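Local atomic coordinates of mandelate racemase/muconate lactonizing enzyme-like protein (Rubrobacter xylanophilus DSM 9941, PDB entry 2QQ6), a protein that binds magnesium and probably acts as a lyase of the enolase superfamily, with its substrate unspecified. Residues F118-A126 and I364-E373; F280-D291 and L307-H318. All coordinates share one frame; numbering follows the deposited sequence.

Contact 1: F118-A126 and I364-E373; sequences FRRRVRLYA and IREGHIELTE
Arg121 lies across His368 and Glu370 on one face of a short antiparallel ladder. Its CB and CG pass beside the Glu370 carboxylate, nearest OE2, and CD moves on to OE1. CG sits between the backbone N and the carbonyl carbon (chi1 77°), and from there the chain runs extended to NE; Arg121 NE comes within 4.0 Å of His368 CG. The guanidinium then settles flat on the imidazole, centres 3.7 Å apart and planes at 24°. Arg121 CZ lies 3.5 Å from His368 CD2, and NH2 rests over the rim of that ring. NH2 makes no hydrogen bond to NE2 of His368, so this is stacking of flat groups. Arg123 CB meets the same ring near CE1; its own guanidinium leaves for a salt bridge with Glu212. On the reverse face Val122 and Ile369 stand side by side, under helix 323-334, while Leu124 CD1 reaches Ile369 CG1 at 3.8 Å. Backbone bonds join Val122 and Ile369 in both directions, and Leu124 N reaches Gly367 O at 2.8 Å. Beyond the ladder Arg120 NH2 pairs with Glu373 OE2 (2.7 Å), a carboxylate oxygen that Arg112 also holds. Strand 368-370 thus joins the start of barrel strand 121-127 with an oily face and a charged one, where Glu370 OE1, 4.0 Å from Arg121 NH1, would probably still offset the stacked arginine's charge.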
loop_
_atom_site.group_PDB
_atom_site.type_symbol
_atom_site.label_atom_id
_atom_site.label_comp_id
_atom_site.label_asym_id
_atom_site.label_seq_id
_atom_site.Cartn_x
_atom_site.Cartn_y
_atom_site.Cartn_z
ATOM N N PHE B 118 -16.688 -4.212 27.141
ATOM C CA PHE B 118 -16.206 -5.159 28.138
ATOM C C PHE B 118 -15.690 -4.327 29.304
ATOM O O PHE B 118 -15.776 -4.736 30.468
ATOM C CB PHE B 118 -15.073 -6.027 27.568
ATOM C CG PHE B 118 -15.535 -7.071 26.597
ATOM C CD1 PHE B 118 -15.924 -6.722 25.310
ATOM C CD2 PHE B 118 -15.616 -8.402 26.982
ATOM C CE1 PHE B 118 -16.394 -7.690 24.426
ATOM C CE2 PHE B 118 -16.086 -9.380 26.099
ATOM C CZ PHE B 118 -16.475 -9.023 24.826
ATOM N N ARG B 119 -15.156 -3.153 28.974
ATOM C CA ARG B 119 -14.630 -2.215 29.960
ATOM C C ARG B 119 -15.010 -0.817 29.485
ATOM O O ARG B 119 -15.084 -0.562 28.275
ATOM C CB ARG B 119 -13.109 -2.342 30.069
ATOM C CG ARG B 119 -12.353 -1.901 28.812
ATOM C CD ARG B 119 -10.878 -2.271 28.897
ATOM N NE ARG B 119 -10.717 -3.707 29.089
ATOM C CZ ARG B 119 -11.050 -4.623 28.184
ATOM N NH1 ARG B 119 -11.559 -4.258 27.016
ATOM N NH2 ARG B 119 -10.884 -5.907 28.453
ATOM N N ARG B 120 -15.248 0.088 30.436
ATOM C CA ARG B 120 -15.650 1.451 30.096
ATOM C C ARG B 120 -14.496 2.452 30.032
ATOM O O ARG B 120 -14.591 3.463 29.336
ATOM C CB ARG B 120 -16.700 1.946 31.085
ATOM C CG ARG B 120 -17.693 2.926 30.464
ATOM C CD ARG B 120 -18.772 2.202 29.647
ATOM N NE ARG B 120 -20.101 2.411 30.228
ATOM C CZ ARG B 120 -21.172 1.666 29.942
ATOM N NH1 ARG B 120 -21.070 0.653 29.080
ATOM N NH2 ARG B 120 -22.352 1.923 30.516
ATOM N N ARG B 121 -13.415 2.186 30.759
ATOM C CA ARG B 121 -12.263 3.081 30.729
ATOM C C ARG B 121 -11.021 2.300 30.326
ATOM O O ARG B 121 -10.723 1.241 30.903
ATOM C CB ARG B 121 -12.047 3.751 32.082
ATOM C CG ARG B 121 -11.417 2.886 33.147
ATOM C CD ARG B 121 -11.150 3.744 34.379
ATOM N NE ARG B 121 -9.999 3.291 35.154
ATOM C CZ ARG B 121 -9.263 4.099 35.908
ATOM N NH1 ARG B 121 -9.566 5.387 35.978
ATOM N NH2 ARG B 121 -8.221 3.627 36.583
ATOM N N VAL B 122 -10.306 2.840 29.334
ATOM C CA VAL B 122 -9.112 2.206 28.786
ATOM C C VAL B 122 -7.771 2.830 29.167
ATOM O O VAL B 122 -7.562 4.045 29.111
ATOM C CB VAL B 122 -9.203 2.108 27.236
ATOM C CG1 VAL B 122 -10.664 2.050 26.814
ATOM C CG2 VAL B 122 -8.463 3.267 26.560
ATOM N N ARG B 123 -6.854 1.947 29.532
ATOM C CA ARG B 123 -5.515 2.318 29.946
ATOM C C ARG B 123 -4.586 2.612 28.773
ATOM O O ARG B 123 -4.613 1.932 27.743
ATOM C CB ARG B 123 -4.961 1.190 30.802
ATOM C CG ARG B 123 -3.533 1.310 31.176
ATOM C CD ARG B 123 -3.111 -0.014 31.733
ATOM N NE ARG B 123 -1.682 -0.067 31.980
ATOM C CZ ARG B 123 -1.023 -1.187 32.237
ATOM N NH1 ARG B 123 -1.678 -2.341 32.276
ATOM N NH2 ARG B 123 0.284 -1.150 32.460
ATOM N N LEU B 124 -3.756 3.632 28.948
ATOM C CA LEU B 124 -2.810 4.051 27.920
ATOM C C LEU B 124 -1.379 3.782 28.336
ATOM O O LEU B 124 -1.120 3.350 29.462
ATOM C CB LEU B 124 -2.936 5.548 27.673
ATOM C CG LEU B 124 -4.299 6.093 27.304
ATOM C CD1 LEU B 124 -4.283 7.583 27.519
ATOM C CD2 LEU B 124 -4.637 5.735 25.871
ATOM N N TYR B 125 -0.462 4.033 27.400
ATOM C CA TYR B 125 0.977 3.919 27.639
ATOM C C TYR B 125 1.610 5.161 27.000
ATOM O O TYR B 125 1.130 5.665 25.969
ATOM C CB TYR B 125 1.560 2.586 27.101
ATOM C CG TYR B 125 1.822 2.428 25.611
ATOM C CD1 TYR B 125 2.943 3.006 25.016
ATOM C CD2 TYR B 125 1.016 1.594 24.819
ATOM C CE1 TYR B 125 3.268 2.752 23.682
ATOM C CE2 TYR B 125 1.337 1.337 23.481
ATOM C CZ TYR B 125 2.471 1.917 22.924
ATOM O OH TYR B 125 2.841 1.641 21.625
ATOM N N ALA B 126 2.650 5.689 27.639
ATOM C CA ALA B 126 3.292 6.901 27.144
ATOM C C ALA B 126 4.612 6.680 26.410
ATOM O O ALA B 126 5.560 6.095 26.945
ATOM C CB ALA B 126 3.488 7.884 28.295
ATOM N N ILE B 364 -7.876 12.333 28.461
ATOM C CA ILE B 364 -7.019 11.459 29.244
ATOM C C ILE B 364 -7.061 11.927 30.685
ATOM O O ILE B 364 -7.199 13.118 30.956
ATOM C CB ILE B 364 -5.558 11.497 28.765
ATOM C CG1 ILE B 364 -5.501 11.405 27.236
ATOM C CG2 ILE B 364 -4.786 10.346 29.395
ATOM C CD1 ILE B 364 -4.094 11.286 26.665
ATOM N N ARG B 365 -6.954 10.991 31.615
ATOM C CA ARG B 365 -6.985 11.353 33.019
ATOM C C ARG B 365 -6.345 10.262 33.843
ATOM O O ARG B 365 -6.975 9.260 34.161
ATOM C CB ARG B 365 -8.423 11.583 33.469
ATOM N N GLU B 366 -5.078 10.468 34.177
ATOM C CA GLU B 366 -4.329 9.511 34.979
ATOM C C GLU B 366 -3.992 8.239 34.221
ATOM O O GLU B 366 -4.145 7.140 34.751
ATOM C CB GLU B 366 -5.103 9.147 36.254
ATOM C CG GLU B 366 -4.991 10.173 37.387
ATOM C CD GLU B 366 -3.550 10.395 37.853
ATOM O OE1 GLU B 366 -2.818 9.390 38.018
ATOM O OE2 GLU B 366 -3.152 11.568 38.067
ATOM N N GLY B 367 -3.545 8.397 32.977
ATOM C CA GLY B 367 -3.152 7.255 32.163
ATOM C C GLY B 367 -4.288 6.385 31.670
ATOM O O GLY B 367 -4.084 5.241 31.249
ATOM N N HIS B 368 -5.492 6.938 31.731
ATOM C CA HIS B 368 -6.679 6.234 31.291
ATOM C C HIS B 368 -7.597 7.161 30.504
ATOM O O HIS B 368 -7.481 8.385 30.574
ATOM C CB HIS B 368 -7.456 5.700 32.492
ATOM C CG HIS B 368 -6.797 4.554 33.188
ATOM N ND1 HIS B 368 -6.826 3.265 32.697
ATOM C CD2 HIS B 368 -6.131 4.490 34.364
ATOM C CE1 HIS B 368 -6.212 2.457 33.544
ATOM N NE2 HIS B 368 -5.782 3.177 34.564
ATOM N N ILE B 369 -8.501 6.568 29.735
ATOM C CA ILE B 369 -9.493 7.336 29.000
ATOM C C ILE B 369 -10.822 6.711 29.393
ATOM O O ILE B 369 -10.996 5.505 29.233
ATOM C CB ILE B 369 -9.303 7.240 27.480
ATOM C CG1 ILE B 369 -8.072 8.055 27.062
ATOM C CG2 ILE B 369 -10.548 7.757 26.771
ATOM C CD1 ILE B 369 -7.948 8.253 25.560
ATOM N N GLU B 370 -11.732 7.519 29.940
ATOM C CA GLU B 370 -13.046 7.043 30.364
ATOM C C GLU B 370 -14.018 7.270 29.223
ATOM O O GLU B 370 -14.009 8.332 28.608
ATOM C CB GLU B 370 -13.510 7.830 31.584
ATOM C CG GLU B 370 -14.554 7.135 32.444
ATOM C CD GLU B 370 -13.945 6.036 33.305
ATOM O OE1 GLU B 370 -12.962 6.320 34.032
ATOM O OE2 GLU B 370 -14.450 4.891 33.253
ATOM N N LEU B 371 -14.868 6.289 28.945
ATOM C CA LEU B 371 -15.807 6.447 27.850
ATOM C C LEU B 371 -17.259 6.621 28.253
ATOM O O LEU B 371 -17.820 5.864 29.051
ATOM C CB LEU B 371 -15.664 5.302 26.839
ATOM C CG LEU B 371 -14.817 5.691 25.616
ATOM C CD1 LEU B 371 -14.842 4.593 24.559
ATOM C CD2 LEU B 371 -15.376 6.992 25.025
ATOM N N THR B 372 -17.839 7.656 27.659
ATOM C CA THR B 372 -19.211 8.082 27.869
ATOM C C THR B 372 -20.217 7.243 27.099
ATOM O O THR B 372 -19.843 6.354 26.332
ATOM C CB THR B 372 -19.373 9.546 27.416
ATOM O OG1 THR B 372 -20.739 9.789 27.064
ATOM C CG2 THR B 372 -18.478 9.834 26.201
ATOM N N GLU B 373 -21.497 7.541 27.315
ATOM C CA GLU B 373 -22.585 6.864 26.617
ATOM C C GLU B 373 -23.153 7.809 25.551
ATOM O O GLU B 373 -24.204 7.558 24.954
ATOM C CB GLU B 373 -23.675 6.432 27.602
ATOM C CG GLU B 373 -23.187 5.391 28.601
ATOM C CD GLU B 373 -24.271 4.402 29.014
ATOM O OE1 GLU B 373 -25.311 4.842 29.550
ATOM O OE2 GLU B 373 -24.079 3.181 28.802
#

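Contact 2: F280-D291 and L307-H318; sequences FAKRAVDYVMPD and LAELDYIPFAPH
Phe280 presents one face of its ring to the backbone of Ala308, and Phe280 CZ meets Ala308 CB at 3.5 Å, so the end of helix 272-282 packs on that of helix 298-310. Val288 CG2 touches the edge of the same ring, in its plane. Ile313 crosses Val285 at about a right angle, its CD1 4.0 Å from Val285 CG2. Next along, Pro314 lies over one face of the Tyr287 ring, its CB nearest CD2, and Phe315 CE1 meets Pro290 CG (3.7 Å) with the two side chains again nearly perpendicular. Between these pairs the backbones run parallel: Val288 N bonds Pro314 O, and Ala316 N bonds Val288 O. Farther on, His318 N reaches Pro290 O from above the carbonyl plane.

In His318, chi1 of 176° carries the ring to Asp291, and its turn about chi2 brings ND1 to OD2. His318 ND1 donates to the anti lone pair of Asp291 OD2 at 2.9 Å, with ring and carboxylate planes 61° apart. Asp291 OD1 meanwhile caps the following helix at Ala293 N. An alanine in place of His318 has no ring N-H for Asp291 OD2, and the carboxylate, still held through OD1, would probably be less firmly oriented. Selenomethionine Met289 sends CE to 3.5 Å from His318 CD2. The histidine side chain lies about 4 Å from a bound magnesium ion. Strand 287-288, helix 298-310 and the run around Phe315 form a beta-alpha-beta crossover of the enolase-superfamily barrel, and the His318-Asp291 pair is consistent with mandelate racemase's His-Asp pair, at the C-terminal ends of the seventh and sixth strands.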
loop_
_atom_site.group_PDB
_atom_site.type_symbol
_atom_site.label_atom_id
_atom_site.label_comp_id
_atom_site.label_asym_id
_atom_site.label_seq_id
_atom_site.Cartn_x
_atom_site.Cartn_y
_atom_site.Cartn_z
ATOM N N PHE B 280 -0.352 -13.967 12.400
ATOM C CA PHE B 280 -0.730 -14.953 13.396
ATOM C C PHE B 280 -0.420 -16.353 12.914
ATOM O O PHE B 280 -0.091 -17.223 13.707
ATOM C CB PHE B 280 -2.212 -14.806 13.728
ATOM C CG PHE B 280 -2.547 -13.480 14.326
ATOM C CD1 PHE B 280 -3.579 -12.705 13.808
ATOM C CD2 PHE B 280 -1.785 -12.976 15.376
ATOM C CE1 PHE B 280 -3.840 -11.439 14.328
ATOM C CE2 PHE B 280 -2.038 -11.724 15.897
ATOM C CZ PHE B 280 -3.066 -10.951 15.374
ATOM N N ALA B 281 -0.511 -16.564 11.608
ATOM C CA ALA B 281 -0.212 -17.871 11.027
ATOM C C ALA B 281 1.218 -18.301 11.363
ATOM O O ALA B 281 1.442 -19.419 11.834
ATOM C CB ALA B 281 -0.399 -17.836 9.517
ATOM N N LYS B 282 2.176 -17.409 11.120
ATOM C CA LYS B 282 3.573 -17.695 11.406
ATOM C C LYS B 282 3.897 -17.703 12.898
ATOM O O LYS B 282 5.009 -18.041 13.276
ATOM C CB LYS B 282 4.482 -16.675 10.725
ATOM C CG LYS B 282 4.718 -16.887 9.240
ATOM C CD LYS B 282 3.767 -16.077 8.382
ATOM C CE LYS B 282 4.404 -15.729 7.047
ATOM N NZ LYS B 282 4.926 -16.932 6.350
ATOM N N ARG B 283 2.934 -17.340 13.739
ATOM C CA ARG B 283 3.158 -17.286 15.184
ATOM C C ARG B 283 4.363 -16.371 15.446
ATOM O O ARG B 283 5.310 -16.756 16.142
ATOM C CB ARG B 283 3.483 -18.678 15.739
ATOM C CG ARG B 283 2.510 -19.792 15.418
ATOM C CD ARG B 283 3.168 -21.140 15.733
ATOM N NE ARG B 283 4.516 -21.226 15.151
ATOM C CZ ARG B 283 5.308 -22.303 15.183
ATOM N NH1 ARG B 283 4.907 -23.431 15.773
ATOM N NH2 ARG B 283 6.517 -22.249 14.624
ATOM N N ALA B 284 4.322 -15.157 14.905
ATOM C CA ALA B 284 5.443 -14.232 15.037
ATOM C C ALA B 284 5.383 -13.199 16.148
ATOM O O ALA B 284 6.367 -12.515 16.388
ATOM C CB ALA B 284 5.665 -13.525 13.707
ATOM N N VAL B 285 4.250 -13.083 16.830
ATOM C CA VAL B 285 4.115 -12.079 17.879
ATOM C C VAL B 285 3.583 -12.559 19.197
ATOM O O VAL B 285 2.817 -13.511 19.268
ATOM C CB VAL B 285 3.172 -10.950 17.459
ATOM C CG1 VAL B 285 3.691 -10.262 16.228
ATOM C CG2 VAL B 285 1.794 -11.502 17.215
ATOM N N ASP B 286 3.992 -11.868 20.246
ATOM C CA ASP B 286 3.503 -12.153 21.578
ATOM C C ASP B 286 2.360 -11.163 21.745
ATOM O O ASP B 286 1.371 -11.450 22.405
ATOM C CB ASP B 286 4.590 -11.892 22.615
ATOM C CG ASP B 286 5.553 -13.048 22.747
ATOM O OD1 ASP B 286 5.279 -13.958 23.566
ATOM O OD2 ASP B 286 6.576 -13.053 22.025
ATOM N N TYR B 287 2.517 -9.998 21.116
ATOM C CA TYR B 287 1.527 -8.926 21.136
ATOM C C TYR B 287 1.289 -8.438 19.722
ATOM O O TYR B 287 2.135 -8.604 18.848
ATOM C CB TYR B 287 2.012 -7.726 21.934
ATOM C CG TYR B 287 2.041 -7.915 23.423
ATOM C CD1 TYR B 287 3.066 -8.627 24.039
ATOM C CD2 TYR B 287 1.037 -7.381 24.220
ATOM C CE1 TYR B 287 3.086 -8.798 25.405
ATOM C CE2 TYR B 287 1.050 -7.550 25.585
ATOM C CZ TYR B 287 2.071 -8.256 26.169
ATOM O OH TYR B 287 2.071 -8.432 27.523
ATOM N N VAL B 288 0.141 -7.807 19.507
ATOM C CA VAL B 288 -0.206 -7.281 18.195
ATOM C C VAL B 288 -0.528 -5.826 18.385
ATOM O O VAL B 288 -1.110 -5.451 19.401
ATOM C CB VAL B 288 -1.458 -7.926 17.615
ATOM C CG1 VAL B 288 -1.373 -7.905 16.118
ATOM C CG2 VAL B 288 -1.621 -9.324 18.136
HETATM N N MSE B 289 -0.176 -5.005 17.406
HETATM C CA MSE B 289 -0.444 -3.602 17.541
HETATM C C MSE B 289 -0.697 -2.870 16.245
HETATM O O MSE B 289 0.153 -2.116 15.785
HETATM C CB MSE B 289 0.706 -2.946 18.268
HETATM C CG MSE B 289 2.032 -3.202 17.631
HETATM SE SE MSE B 289 3.469 -2.193 18.527
HETATM C CE MSE B 289 3.602 -0.656 17.267
ATOM N N PRO B 290 -1.867 -3.080 15.627
ATOM C CA PRO B 290 -2.119 -2.365 14.380
ATOM C C PRO B 290 -2.522 -0.940 14.750
ATOM O O PRO B 290 -2.609 -0.606 15.933
ATOM C CB PRO B 290 -3.256 -3.162 13.756
ATOM C CG PRO B 290 -4.031 -3.604 14.936
ATOM C CD PRO B 290 -2.957 -4.025 15.925
ATOM N N ASP B 291 -2.761 -0.099 13.750
ATOM C CA ASP B 291 -3.146 1.282 14.005
ATOM C C ASP B 291 -4.492 1.553 13.331
ATOM O O ASP B 291 -4.568 1.682 12.110
ATOM C CB ASP B 291 -2.061 2.219 13.457
ATOM C CG ASP B 291 -2.206 3.654 13.943
ATOM O OD1 ASP B 291 -3.271 4.265 13.705
ATOM O OD2 ASP B 291 -1.250 4.179 14.556
ATOM N N LEU B 307 -8.955 -12.084 15.710
ATOM C CA LEU B 307 -8.078 -13.118 15.181
ATOM C C LEU B 307 -7.061 -13.488 16.234
ATOM O O LEU B 307 -6.812 -14.661 16.480
ATOM C CB LEU B 307 -7.372 -12.645 13.914
ATOM C CG LEU B 307 -8.163 -12.748 12.599
ATOM C CD1 LEU B 307 -7.255 -12.346 11.436
ATOM C CD2 LEU B 307 -8.681 -14.172 12.387
ATOM N N ALA B 308 -6.496 -12.467 16.867
ATOM C CA ALA B 308 -5.506 -12.649 17.923
ATOM C C ALA B 308 -6.112 -13.312 19.161
ATOM O O ALA B 308 -5.459 -14.105 19.837
ATOM C CB ALA B 308 -4.911 -11.302 18.297
ATOM N N GLU B 309 -7.360 -12.967 19.458
ATOM C CA GLU B 309 -8.064 -13.522 20.601
ATOM C C GLU B 309 -7.996 -15.032 20.466
ATOM O O GLU B 309 -7.722 -15.755 21.424
ATOM C CB GLU B 309 -9.512 -13.038 20.579
ATOM C CG GLU B 309 -10.308 -13.235 21.873
ATOM C CD GLU B 309 -11.031 -14.571 21.939
ATOM O OE1 GLU B 309 -11.525 -15.036 20.885
ATOM O OE2 GLU B 309 -11.122 -15.140 23.048
ATOM N N LEU B 310 -8.241 -15.502 19.253
ATOM C CA LEU B 310 -8.199 -16.924 18.972
ATOM C C LEU B 310 -6.941 -17.561 19.529
ATOM O O LEU B 310 -6.984 -18.664 20.066
ATOM C CB LEU B 310 -8.257 -17.157 17.466
ATOM C CG LEU B 310 -9.592 -16.852 16.788
ATOM C CD1 LEU B 310 -9.449 -16.987 15.273
ATOM C CD2 LEU B 310 -10.654 -17.805 17.321
ATOM N N ASP B 311 -5.820 -16.860 19.399
ATOM C CA ASP B 311 -4.542 -17.383 19.874
ATOM C C ASP B 311 -4.097 -16.923 21.251
ATOM O O ASP B 311 -2.961 -17.164 21.634
ATOM C CB ASP B 311 -3.444 -17.068 18.864
ATOM C CG ASP B 311 -3.284 -18.149 17.823
ATOM O OD1 ASP B 311 -2.778 -19.243 18.173
ATOM O OD2 ASP B 311 -3.671 -17.903 16.657
ATOM N N TYR B 312 -5.000 -16.282 21.986
ATOM C CA TYR B 312 -4.727 -15.770 23.330
ATOM C C TYR B 312 -3.613 -14.732 23.307
ATOM O O TYR B 312 -2.766 -14.688 24.207
ATOM C CB TYR B 312 -4.363 -16.910 24.297
ATOM C CG TYR B 312 -5.418 -18.000 24.376
ATOM C CD1 TYR B 312 -5.057 -19.341 24.557
ATOM C CD2 TYR B 312 -6.764 -17.705 24.196
ATOM C CE1 TYR B 312 -6.010 -20.355 24.537
ATOM C CE2 TYR B 312 -7.723 -18.710 24.177
ATOM C CZ TYR B 312 -7.341 -20.028 24.340
ATOM O OH TYR B 312 -8.290 -21.008 24.263
ATOM N N ILE B 313 -3.633 -13.897 22.270
ATOM C CA ILE B 313 -2.652 -12.837 22.102
ATOM C C ILE B 313 -3.225 -11.440 22.367
ATOM O O ILE B 313 -4.267 -11.059 21.821
ATOM C CB ILE B 313 -2.066 -12.873 20.696
ATOM C CG1 ILE B 313 -1.157 -14.092 20.588
ATOM C CG2 ILE B 313 -1.343 -11.560 20.386
ATOM C CD1 ILE B 313 -0.251 -14.088 19.394
ATOM N N PRO B 314 -2.542 -10.658 23.215
ATOM C CA PRO B 314 -2.959 -9.301 23.574
ATOM C C PRO B 314 -3.055 -8.323 22.407
ATOM O O PRO B 314 -2.228 -8.334 21.503
ATOM C CB PRO B 314 -1.901 -8.884 24.587
ATOM C CG PRO B 314 -1.531 -10.184 25.237
ATOM C CD PRO B 314 -1.409 -11.088 24.053
ATOM N N PHE B 315 -4.073 -7.470 22.459
ATOM C CA PHE B 315 -4.324 -6.448 21.449
ATOM C C PHE B 315 -3.938 -5.063 22.000
ATOM O O PHE B 315 -4.583 -4.544 22.913
ATOM C CB PHE B 315 -5.806 -6.461 21.088
ATOM C CG PHE B 315 -6.205 -5.411 20.095
ATOM C CD1 PHE B 315 -5.752 -5.468 18.784
ATOM C CD2 PHE B 315 -7.048 -4.370 20.467
ATOM C CE1 PHE B 315 -6.147 -4.516 17.857
ATOM C CE2 PHE B 315 -7.447 -3.412 19.546
ATOM C CZ PHE B 315 -6.994 -3.482 18.244
ATOM N N ALA B 316 -2.889 -4.467 21.446
ATOM C CA ALA B 316 -2.429 -3.161 21.907
ATOM C C ALA B 316 -2.104 -2.277 20.719
ATOM O O ALA B 316 -0.947 -2.114 20.359
ATOM C CB ALA B 316 -1.199 -3.333 22.779
ATOM N N PRO B 317 -3.124 -1.668 20.115
ATOM C CA PRO B 317 -2.950 -0.798 18.952
ATOM C C PRO B 317 -1.932 0.331 19.080
ATOM O O PRO B 317 -1.720 0.886 20.156
ATOM C CB PRO B 317 -4.362 -0.285 18.697
ATOM C CG PRO B 317 -4.950 -0.246 20.062
ATOM C CD PRO B 317 -4.487 -1.550 20.658
ATOM N N HIS B 318 -1.307 0.649 17.948
ATOM C CA HIS B 318 -0.310 1.710 17.824
ATOM C C HIS B 318 -1.145 2.972 17.593
ATOM O O HIS B 318 -2.075 2.963 16.792
ATOM C CB HIS B 318 0.607 1.384 16.623
ATOM C CG HIS B 318 1.630 2.436 16.297
ATOM N ND1 HIS B 318 1.473 3.333 15.259
ATOM C CD2 HIS B 318 2.847 2.696 16.832
ATOM C CE1 HIS B 318 2.548 4.093 15.169
ATOM N NE2 HIS B 318 3.398 3.728 16.113
#

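Both contacts reach the same barrel sheet, yet their centres are about 21 Å apart and they do not touch, the 280-291/307-318 pair being nested within the chain loop that contact 1 closes. Contact 1 is partly buried: an antiparallel strand from late in the chain adds to the barrel strand 121-127, and exposed or partly exposed arginines and glutamates share the work with an apolar underside. Contact 2 is buried and joins successive beta-alpha units in parallel, mostly by apolar side chains; its one side-chain hydrogen bond across the segments sits at the end nearest the magnesium. Contact 1 lies away from the metal site.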